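PDB 3AF6: putative uncharacterized protein PH1404 from Pyrococcus horikoshii, which probably terminates archaeal transcription by cutting nascent RNA, acting as a zinc-dependent nuclease of the metallo-beta-lactamase superfamily. Local coordinates for residues A[77-82]-A[136-141]; A[90-95]-A[130-135]; A[95-100]-A[115-120]; A[287-292]-A[311-316]. One frame throughout, in Å; residues are numbered along the deposited sequence.

Interaction 1: residues A[77-82]-A[136-141]; sequences EVLLPP and VKWAPK
L79 reaches across to W138 and lays a methyl group on one face of its indole, a compact example of how a loop without regular structure can pack on an aromatic ring. From CB, which passes 4.1 Å from W138 NE1, the chain turns at CG, set beside its own backbone N and anti to the carbonyl carbon (chi1 -69°). The CD2 branch does the touching. It stands 3.8 Å from the centroid of the five-membered ring and 14° off the ring normal, a CH-pi contact over the pyrrole part. CD2 also lies 3.7 Å from W138 NE1 and near K137 O. The two side chains meet at about a right angle. The carbonyl oxygen L80 O approaches the same indole differently, at its edge and close to its plane.

Next along the loop, L80 CD1 lies against V136, 3.7 Å from CG1; before L79, V78 CG2 packs 3.5 Å from K137 CG on the aliphatic part of the lysine, whose amino end leads away. A85 and L88 extend the patch formed by L80 and V136, and V111 of strand 110-115 touches W138. Residues 77-82 span the inferred junction between KHa and KHb. The contact between this junction and the segment leading to strand 140-144 is mainly apolar packing, consistent with dispersion and shape fit rather than directional bonds.

Interaction 2: residues A[90-95]-A[130-135]; sequences FEIVPK and RLITQK
I92 points its side chain at helix 130-134 of the region inferred to be the second KH repeat, KHb, and the contact illustrates how a short, weakly bonded helix can be packed against a loop by a few branched aliphatic residues. CD1 of I92 is the leading atom. With CG1 anti to the backbone N (chi1 -175°) and the rest of the chain extended, this methyl arrives 3.6 Å from I132 CA, practically at the helix backbone. Two side chains border it there: L131 brings CG to 4.0 Å from I92 CD1, and K135 brings CG to 3.7 Å from the same methyl before the lysine chain bends and carries its amino group off.

The other branch, I92 CG2, meets I132 CG1 at 3.8 Å, the two isoleucines crossing obliquely. I132 then continues past I92 to V93, where its CD1 lies 3.4 Å from V93 CG2. One isoleucine on the helix thus engages two consecutive residues of the loop.

Further out, P140, at the start of strand 140-144, and I89 also touch I132, and L88 packs on K135. The turn leading into the helix carries the G-K-N-G sequence that fits the GXXG signature of KH domains. P94 touches K124 of that loop, and the guanidinium nitrogen R130 NH2 is hydrogen-bonded to G126 O.

Interaction 3: residues A[95-100]-A[115-120]; sequences KEAEIT and AKKPGL
Residues 97-99 and 115-117 run antiparallel with close backbones, the CA atoms of A97 and K117 being 4.6 Å apart, yet they form no regular ladder. One clear hydrogen bond joins them, K116 N to E98 O at 2.6 Å. It is moderately bent, 150° at the hydrogen, and the donor stands above the carbonyl plane by 35°. The same oxygen receives a CA-H...O contact from A115 CA at 3.5 Å. Inverse gamma turns centred on A97 and I99 bend the first segment.

The side chains fill in around this grip. A97 points its methyl at the other segment, where CB packs 3.5 Å from K117 CB and 4.0 Å from L120 CB. E98 CB and K116 CB lie side by side at 3.8 Å before their charged ends leave the contact. I99, whose CB points away, still returns CG1 to within 3.9 Å of A115 CB; F90 and V93 also touch its side chain. E96 crosses L120 at about a right angle. Its CG sits between the backbone N and the carbonyl carbon (chi1 57°), and the extended chain beyond carries OE1 to L120 CG and CB.

A115 also bonds through its backbone to T145, just after strand 140-144. Strands 103-105, 110-115 and 140-144 form a mixed sheet consistent with a type II KH fold; the contact sits where the chain approaches the first and leaves the second, ahead of the GXXG-like loop.

Interaction 4: residues A[287-292]-A[311-316]; sequences LMVLLQ and RDIKEV
Q292 and I313 slide past each other in opposite directions between two nearly antiparallel helices (170° between the segment axes, 10.4 Å at closest approach). The example shows how a glutamine can serve a buried apolar interface through its methylenes and the flank of its amide. I313 CD1 comes to 3.4 Å from Q292 CB, near the helix backbone, while at the other end Q292 NE2 lies 3.4 Å from I313 CG2. The glutamine is set for this by a CG placed beside its backbone N (chi1 -72°) and an extended chain beyond it, which runs alongside the isoleucine.

The CG2 branch of I313 is shared. V289 CG1 approaches it at 4.0 Å, the two side chains crossing obliquely, so I313 rests against residues nearly one helical turn apart. V316 carries the contact onward: its CG1 meets M288 CE tip to tip at 3.8 Å.

All five of these residues are buried. The side chain of M288 is about 8 Å from those of the zinc ligands H256 and H258 and about 11 Å from a bound zinc ion, near but not in the metal site. F269 of helix 267-270 packs on V316, and T152 of helix 151-161 touches V289. Helix 282-301 follows strand 278-280, and helix 310-319 leads into strand 320-322; the antiparallel pair therefore forms part of the connection between two parallel neighbouring strands in one sheet of the metallo-beta-lactamase domain.

How the interactions relate
Interactions 1, 2 and 3 are nested along the chain, each inside the loop closed by the one before; interactions 2 and 3 lie in the region inferred as KHb, and interaction 1 straddles the inferred KHa-KHb boundary. Interactions 1 and 2 have centres 11 Å apart and touch where W138 O meets T133 OG1 in a probable hydrogen bond; helix 130-134 and strand 140-144 succeed each other there. Interactions 2 and 3, 12 Å apart between centres, share K95 and pack through V93 and I99. Together they form a connected series of contacts. Interaction 4 comes later, in the catalytic metallo-beta-lactamase domain, separate in space from the KH contacts, with nearest atoms about 17 to 24 Å apart.

Interaction 1: residues A[77-82]-A[136-141]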
# COMPACT_ATOMS: atom_id res chain seq x y z
N GLU A 77 5.96 26.15 21.34
CA GLU A 77 5.41 27.10 22.30
C GLU A 77 4.80 28.30 21.57
O GLU A 77 3.73 28.78 21.94
CB GLU A 77 6.52 27.57 23.25
CG GLU A 77 6.06 28.47 24.37
CD GLU A 77 7.19 28.81 25.33
OE1 GLU A 77 6.94 29.56 26.29
OE2 GLU A 77 8.32 28.33 25.11
N VAL A 78 5.49 28.76 20.53
CA VAL A 78 5.02 29.89 19.74
C VAL A 78 3.90 29.43 18.80
O VAL A 78 3.82 29.87 17.65
CB VAL A 78 6.18 30.51 18.92
CG1 VAL A 78 6.70 29.51 17.90
CG2 VAL A 78 5.72 31.79 18.23
N LEU A 79 3.04 28.55 19.30
CA LEU A 79 1.92 28.02 18.52
C LEU A 79 0.57 28.55 19.02
O LEU A 79 0.46 29.02 20.16
CB LEU A 79 1.90 26.49 18.57
CG LEU A 79 3.01 25.69 17.87
CD1 LEU A 79 2.85 24.21 18.17
CD2 LEU A 79 2.94 25.93 16.36
N LEU A 80 -0.44 28.45 18.17
CA LEU A 80 -1.79 28.90 18.51
C LEU A 80 -2.76 27.72 18.41
O LEU A 80 -2.64 26.88 17.52
CB LEU A 80 -2.24 30.01 17.55
CG LEU A 80 -1.47 31.32 17.55
CD1 LEU A 80 -2.07 32.26 16.52
CD2 LEU A 80 -1.52 31.95 18.93
N PRO A 81 -3.74 27.64 19.33
CA PRO A 81 -4.72 26.55 19.33
C PRO A 81 -5.56 26.46 18.05
O PRO A 81 -5.91 27.48 17.45
CB PRO A 81 -5.57 26.85 20.57
CG PRO A 81 -5.49 28.34 20.69
CD PRO A 81 -4.03 28.60 20.41
N PRO A 82 -5.89 25.23 17.61
CA PRO A 82 -6.67 24.96 16.40
C PRO A 82 -8.09 25.55 16.41
O PRO A 82 -8.81 25.46 15.41
CB PRO A 82 -6.68 23.44 16.32
CG PRO A 82 -6.63 23.03 17.76
CD PRO A 82 -5.58 23.97 18.31
N VAL A 136 0.16 32.57 12.97
CA VAL A 136 -0.14 31.44 13.85
C VAL A 136 1.10 30.61 14.16
O VAL A 136 1.16 29.92 15.18
CB VAL A 136 -1.21 30.51 13.21
CG1 VAL A 136 -2.50 31.29 12.98
CG2 VAL A 136 -0.68 29.95 11.90
N LYS A 137 2.09 30.70 13.27
CA LYS A 137 3.35 29.98 13.41
C LYS A 137 3.19 28.48 13.14
O LYS A 137 3.73 27.65 13.85
CB LYS A 137 3.95 30.19 14.81
CG LYS A 137 5.23 31.02 14.84
CD LYS A 137 5.02 32.45 14.37
CE LYS A 137 6.29 33.27 14.51
NZ LYS A 137 6.10 34.68 14.09
N TRP A 138 2.42 28.16 12.10
CA TRP A 138 2.21 26.76 11.71
C TRP A 138 2.70 26.56 10.29
O TRP A 138 2.53 27.43 9.43
CB TRP A 138 0.73 26.39 11.81
CG TRP A 138 0.21 26.31 13.21
CD1 TRP A 138 0.07 27.35 14.08
CD2 TRP A 138 -0.23 25.14 13.90
NE1 TRP A 138 -0.43 26.89 15.28
CE2 TRP A 138 -0.63 25.54 15.19
CE3 TRP A 138 -0.33 23.78 13.55
CZ2 TRP A 138 -1.12 24.63 16.14
CZ3 TRP A 138 -0.82 22.88 14.49
CH2 TRP A 138 -1.20 23.31 15.78
N ALA A 139 3.30 25.40 10.03
CA ALA A 139 3.83 25.08 8.71
C ALA A 139 2.72 25.07 7.66
O ALA A 139 1.90 24.15 7.61
CB ALA A 139 4.53 23.73 8.74
N PRO A 140 2.69 26.09 6.79
CA PRO A 140 1.69 26.20 5.74
C PRO A 140 1.94 25.26 4.57
O PRO A 140 2.93 25.40 3.85
CB PRO A 140 1.79 27.67 5.33
CG PRO A 140 3.26 27.92 5.46
CD PRO A 140 3.59 27.27 6.78
N LYS A 141 1.04 24.29 4.39
CA LYS A 141 1.16 23.33 3.30
C LYS A 141 -0.13 23.33 2.50
O LYS A 141 -1.21 23.04 3.03
CB LYS A 141 1.44 21.93 3.86
CG LYS A 141 2.72 21.85 4.68
CD LYS A 141 3.96 22.12 3.83
CE LYS A 141 5.23 22.10 4.68
NZ LYS A 141 5.45 20.80 5.37

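Interaction 2: residues A[90-95]-A[130-135]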
# COMPACT_ATOMS: atom_id res chain seq x y z
N PHE A 90 -8.08 31.80 8.01
CA PHE A 90 -9.14 31.90 7.01
C PHE A 90 -9.28 33.34 6.51
O PHE A 90 -9.79 33.60 5.42
CB PHE A 90 -10.49 31.44 7.60
CG PHE A 90 -10.80 29.99 7.36
CD1 PHE A 90 -10.96 29.49 6.07
CD2 PHE A 90 -10.96 29.12 8.44
CE1 PHE A 90 -11.28 28.15 5.85
CE2 PHE A 90 -11.29 27.78 8.23
CZ PHE A 90 -11.45 27.30 6.93
N GLU A 91 -8.81 34.27 7.34
CA GLU A 91 -8.87 35.70 7.03
C GLU A 91 -7.69 36.11 6.15
O GLU A 91 -7.88 36.69 5.08
CB GLU A 91 -8.86 36.50 8.34
CG GLU A 91 -9.17 37.98 8.18
CD GLU A 91 -9.09 38.73 9.50
OE1 GLU A 91 -9.73 38.29 10.48
OE2 GLU A 91 -8.39 39.76 9.56
N ILE A 92 -6.48 35.81 6.62
CA ILE A 92 -5.26 36.16 5.90
C ILE A 92 -5.04 35.32 4.64
O ILE A 92 -3.92 34.91 4.34
CB ILE A 92 -4.02 36.02 6.83
CG1 ILE A 92 -2.76 36.51 6.12
CG2 ILE A 92 -3.88 34.57 7.28
CD1 ILE A 92 -1.50 36.42 6.95
N VAL A 93 -6.12 35.07 3.90
CA VAL A 93 -6.03 34.29 2.68
C VAL A 93 -7.08 34.73 1.66
O VAL A 93 -8.26 34.87 2.00
CB VAL A 93 -6.25 32.78 2.96
CG1 VAL A 93 -6.20 31.99 1.66
CG2 VAL A 93 -5.19 32.27 3.93
N PRO A 94 -6.67 34.97 0.40
CA PRO A 94 -7.60 35.40 -0.65
C PRO A 94 -8.76 34.40 -0.75
O PRO A 94 -8.69 33.42 -1.48
CB PRO A 94 -6.72 35.39 -1.90
CG PRO A 94 -5.39 35.81 -1.35
CD PRO A 94 -5.28 34.97 -0.10
N LYS A 95 -9.82 34.68 0.01
CA LYS A 95 -11.01 33.84 0.10
C LYS A 95 -11.59 33.28 -1.21
O LYS A 95 -12.59 32.57 -1.19
CB LYS A 95 -12.11 34.59 0.85
CG LYS A 95 -11.72 34.98 2.28
CD LYS A 95 -12.81 35.80 2.96
CE LYS A 95 -12.39 36.23 4.35
NZ LYS A 95 -13.42 37.07 5.01
N ARG A 130 5.16 32.68 3.61
CA ARG A 130 5.71 32.97 4.93
C ARG A 130 4.89 34.03 5.66
O ARG A 130 4.88 34.10 6.88
CB ARG A 130 7.16 33.44 4.80
CG ARG A 130 8.09 32.37 4.25
CD ARG A 130 9.38 32.98 3.74
NE ARG A 130 9.13 33.99 2.72
CZ ARG A 130 8.43 33.77 1.61
NH1 ARG A 130 7.92 32.57 1.36
NH2 ARG A 130 8.25 34.75 0.73
N LEU A 131 4.19 34.87 4.89
CA LEU A 131 3.36 35.91 5.47
C LEU A 131 2.26 35.28 6.33
O LEU A 131 2.02 35.70 7.46
CB LEU A 131 2.71 36.75 4.37
CG LEU A 131 1.57 37.68 4.77
CD1 LEU A 131 2.07 38.75 5.73
CD2 LEU A 131 0.96 38.32 3.53
N ILE A 132 1.62 34.26 5.77
CA ILE A 132 0.53 33.55 6.44
C ILE A 132 0.97 32.71 7.64
O ILE A 132 0.31 32.72 8.68
CB ILE A 132 -0.21 32.63 5.44
CG1 ILE A 132 -1.41 31.97 6.12
CG2 ILE A 132 0.74 31.57 4.90
CD1 ILE A 132 -2.26 31.13 5.19
N THR A 133 2.09 32.01 7.50
CA THR A 133 2.60 31.15 8.58
C THR A 133 2.80 31.92 9.88
O THR A 133 2.53 31.41 10.97
CB THR A 133 3.95 30.50 8.18
OG1 THR A 133 4.34 29.55 9.18
CG2 THR A 133 5.04 31.55 8.05
N GLN A 134 3.28 33.16 9.76
CA GLN A 134 3.53 34.01 10.91
C GLN A 134 2.36 34.09 11.89
O GLN A 134 2.45 33.60 13.01
CB GLN A 134 3.90 35.41 10.42
CG GLN A 134 5.11 35.44 9.52
CD GLN A 134 5.20 36.72 8.70
OE1 GLN A 134 6.12 36.88 7.89
NE2 GLN A 134 4.25 37.62 8.89
N LYS A 135 1.27 34.71 11.44
CA LYS A 135 0.06 34.90 12.25
C LYS A 135 -0.31 33.78 13.23
O LYS A 135 -1.03 34.02 14.20
CB LYS A 135 -1.14 35.18 11.34
CG LYS A 135 -1.13 36.55 10.67
CD LYS A 135 -1.20 37.66 11.70
CE LYS A 135 -1.18 39.02 11.04
NZ LYS A 135 -1.23 40.12 12.04

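Interaction 3: residues A[95-100]-A[115-120]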
# COMPACT_ATOMS: atom_id res chain seq x y z
N LYS A 95 -9.82 34.68 0.01
CA LYS A 95 -11.01 33.84 0.10
C LYS A 95 -11.59 33.28 -1.21
O LYS A 95 -12.59 32.57 -1.19
CB LYS A 95 -12.11 34.59 0.85
CG LYS A 95 -11.72 34.98 2.28
CD LYS A 95 -12.81 35.80 2.96
CE LYS A 95 -12.39 36.23 4.35
NZ LYS A 95 -13.42 37.07 5.01
N GLU A 96 -10.95 33.60 -2.34
CA GLU A 96 -11.41 33.10 -3.63
C GLU A 96 -11.13 31.60 -3.75
O GLU A 96 -12.04 30.82 -4.05
CB GLU A 96 -10.72 33.84 -4.77
CG GLU A 96 -9.20 33.76 -4.74
CD GLU A 96 -8.56 34.32 -5.99
OE1 GLU A 96 -7.32 34.40 -6.03
OE2 GLU A 96 -9.30 34.66 -6.94
N ALA A 97 -9.88 31.22 -3.53
CA ALA A 97 -9.47 29.82 -3.61
C ALA A 97 -10.25 28.99 -2.60
O ALA A 97 -9.80 28.76 -1.48
CB ALA A 97 -7.98 29.70 -3.34
N GLU A 98 -11.43 28.53 -3.01
CA GLU A 98 -12.31 27.72 -2.17
C GLU A 98 -11.57 26.75 -1.26
O GLU A 98 -11.15 25.68 -1.69
CB GLU A 98 -13.30 26.95 -3.05
CG GLU A 98 -14.16 25.94 -2.29
CD GLU A 98 -15.00 26.58 -1.20
OE1 GLU A 98 -15.67 25.83 -0.46
OE2 GLU A 98 -15.00 27.82 -1.09
N ILE A 99 -11.42 27.14 0.00
CA ILE A 99 -10.74 26.31 0.99
C ILE A 99 -11.75 25.37 1.65
O ILE A 99 -12.32 25.69 2.70
CB ILE A 99 -10.06 27.18 2.07
CG1 ILE A 99 -9.06 28.13 1.41
CG2 ILE A 99 -9.37 26.30 3.11
CD1 ILE A 99 -8.39 29.10 2.37
N THR A 100 -11.97 24.22 1.03
CA THR A 100 -12.92 23.24 1.54
C THR A 100 -12.68 22.85 3.00
O THR A 100 -13.61 22.87 3.81
CB THR A 100 -12.91 21.95 0.67
OG1 THR A 100 -13.94 21.06 1.11
CG2 THR A 100 -11.57 21.24 0.78
N ALA A 115 -7.19 23.70 -0.11
CA ALA A 115 -7.88 24.65 -0.96
C ALA A 115 -8.12 24.06 -2.35
O ALA A 115 -7.37 23.20 -2.81
CB ALA A 115 -7.06 25.94 -1.08
N LYS A 116 -9.18 24.53 -3.01
CA LYS A 116 -9.53 24.05 -4.34
C LYS A 116 -8.59 24.68 -5.37
O LYS A 116 -8.35 24.12 -6.43
CB LYS A 116 -10.98 24.41 -4.65
CG LYS A 116 -11.58 23.67 -5.84
CD LYS A 116 -13.09 23.89 -5.90
CE LYS A 116 -13.73 23.08 -7.01
NZ LYS A 116 -15.21 23.22 -7.01
N LYS A 117 -8.07 25.86 -5.02
CA LYS A 117 -7.15 26.59 -5.89
C LYS A 117 -5.89 26.87 -5.07
O LYS A 117 -5.82 27.87 -4.35
CB LYS A 117 -7.78 27.90 -6.35
CG LYS A 117 -9.28 27.83 -6.59
CD LYS A 117 -9.66 26.76 -7.59
CE LYS A 117 -11.17 26.64 -7.73
NZ LYS A 117 -11.58 25.54 -8.65
N PRO A 118 -4.88 26.00 -5.16
CA PRO A 118 -3.62 26.15 -4.43
C PRO A 118 -2.73 27.32 -4.85
O PRO A 118 -1.99 27.87 -4.03
CB PRO A 118 -2.94 24.80 -4.65
CG PRO A 118 -3.38 24.44 -6.03
CD PRO A 118 -4.86 24.78 -6.00
N GLY A 119 -2.81 27.71 -6.12
CA GLY A 119 -1.99 28.80 -6.60
C GLY A 119 -2.30 30.17 -6.01
O GLY A 119 -1.42 31.03 -5.94
N LEU A 120 -3.54 30.36 -5.58
CA LEU A 120 -3.97 31.63 -5.01
C LEU A 120 -3.91 31.64 -3.48
O LEU A 120 -4.33 32.60 -2.84
CB LEU A 120 -5.40 31.97 -5.45
CG LEU A 120 -5.73 32.04 -6.94
CD1 LEU A 120 -4.76 32.98 -7.64
CD2 LEU A 120 -5.67 30.65 -7.56

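Interaction 4: residues A[287-292]-A[311-316]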
# COMPACT_ATOMS: atom_id res chain seq x y z
N LEU A 287 -4.71 2.78 2.06
CA LEU A 287 -5.35 1.63 1.43
C LEU A 287 -5.43 0.38 2.31
O LEU A 287 -6.46 -0.28 2.36
CB LEU A 287 -4.61 1.30 0.13
CG LEU A 287 -4.85 2.32 -0.99
CD1 LEU A 287 -3.82 2.14 -2.09
CD2 LEU A 287 -6.27 2.15 -1.52
N MET A 288 -4.37 0.06 3.04
CA MET A 288 -4.39 -1.13 3.89
C MET A 288 -5.40 -0.96 5.01
O MET A 288 -6.13 -1.90 5.35
CB MET A 288 -2.99 -1.44 4.44
CG MET A 288 -2.61 -0.71 5.71
SD MET A 288 -1.02 -1.30 6.28
CE MET A 288 -0.26 0.21 6.88
N VAL A 289 -5.45 0.24 5.59
CA VAL A 289 -6.39 0.53 6.66
C VAL A 289 -7.79 0.27 6.13
O VAL A 289 -8.64 -0.24 6.84
CB VAL A 289 -6.29 1.99 7.12
CG1 VAL A 289 -7.55 2.40 7.85
CG2 VAL A 289 -5.10 2.15 8.05
N LEU A 290 -8.02 0.61 4.87
CA LEU A 290 -9.33 0.38 4.29
C LEU A 290 -9.61 -1.10 4.17
O LEU A 290 -10.65 -1.58 4.63
CB LEU A 290 -9.43 1.02 2.91
CG LEU A 290 -10.75 0.65 2.22
CD1 LEU A 290 -11.89 1.26 3.03
CD2 LEU A 290 -10.78 1.15 0.79
N LEU A 291 -8.69 -1.83 3.55
CA LEU A 291 -8.87 -3.26 3.34
C LEU A 291 -9.00 -4.05 4.63
O LEU A 291 -9.67 -5.09 4.65
CB LEU A 291 -7.73 -3.83 2.50
CG LEU A 291 -7.66 -3.28 1.08
CD1 LEU A 291 -6.49 -3.92 0.35
CD2 LEU A 291 -8.96 -3.54 0.34
N GLN A 292 -8.37 -3.57 5.70
CA GLN A 292 -8.44 -4.23 6.99
C GLN A 292 -9.82 -4.08 7.64
O GLN A 292 -10.35 -5.03 8.23
CB GLN A 292 -7.35 -3.68 7.93
CG GLN A 292 -5.95 -4.12 7.57
CD GLN A 292 -4.88 -3.29 8.24
OE1 GLN A 292 -3.68 -3.53 8.04
NE2 GLN A 292 -5.29 -2.31 9.03
N ARG A 311 -9.94 -0.91 16.90
CA ARG A 311 -8.94 -0.32 17.79
C ARG A 311 -7.54 -0.80 17.42
O ARG A 311 -6.56 -0.07 17.59
CB ARG A 311 -9.24 -0.66 19.26
CG ARG A 311 -9.48 -2.13 19.52
CD ARG A 311 -9.97 -2.39 20.94
NE ARG A 311 -8.91 -2.27 21.94
CZ ARG A 311 -9.08 -2.50 23.24
NH1 ARG A 311 -10.27 -2.85 23.71
NH2 ARG A 311 -8.05 -2.37 24.08
N ASP A 312 -7.46 -2.02 16.89
CA ASP A 312 -6.20 -2.60 16.47
C ASP A 312 -5.72 -1.89 15.21
O ASP A 312 -4.55 -1.56 15.06
CB ASP A 312 -6.37 -4.09 16.21
CG ASP A 312 -6.88 -4.83 17.42
OD1 ASP A 312 -6.24 -4.71 18.49
OD2 ASP A 312 -7.91 -5.52 17.31
N ILE A 313 -6.65 -1.67 14.29
CA ILE A 313 -6.34 -0.99 13.05
C ILE A 313 -5.97 0.45 13.41
O ILE A 313 -5.11 1.06 12.76
CB ILE A 313 -7.54 -1.01 12.11
CG1 ILE A 313 -7.87 -2.45 11.76
CG2 ILE A 313 -7.25 -0.18 10.87
CD1 ILE A 313 -8.96 -2.60 10.72
N LYS A 314 -6.60 0.99 14.45
CA LYS A 314 -6.33 2.34 14.91
C LYS A 314 -4.88 2.38 15.38
O LYS A 314 -4.21 3.40 15.25
CB LYS A 314 -7.26 2.70 16.08
CG LYS A 314 -7.10 4.12 16.64
CD LYS A 314 -7.65 4.19 18.07
CE LYS A 314 -7.83 5.61 18.59
NZ LYS A 314 -9.03 6.29 18.02
N GLU A 315 -4.41 1.26 15.92
CA GLU A 315 -3.03 1.16 16.38
C GLU A 315 -2.05 1.17 15.20
O GLU A 315 -1.00 1.80 15.26
CB GLU A 315 -2.84 -0.11 17.22
CG GLU A 315 -3.40 0.01 18.62
CD GLU A 315 -2.79 1.18 19.38
OE1 GLU A 315 -1.55 1.27 19.39
OE2 GLU A 315 -3.54 2.01 19.94
N VAL A 316 -2.41 0.46 14.13
CA VAL A 316 -1.59 0.40 12.93
C VAL A 316 -1.32 1.82 12.50
O VAL A 316 -0.17 2.22 12.26
CB VAL A 316 -2.32 -0.33 11.78
CG1 VAL A 316 -1.58 -0.13 10.46
CG2 VAL A 316 -2.44 -1.81 12.11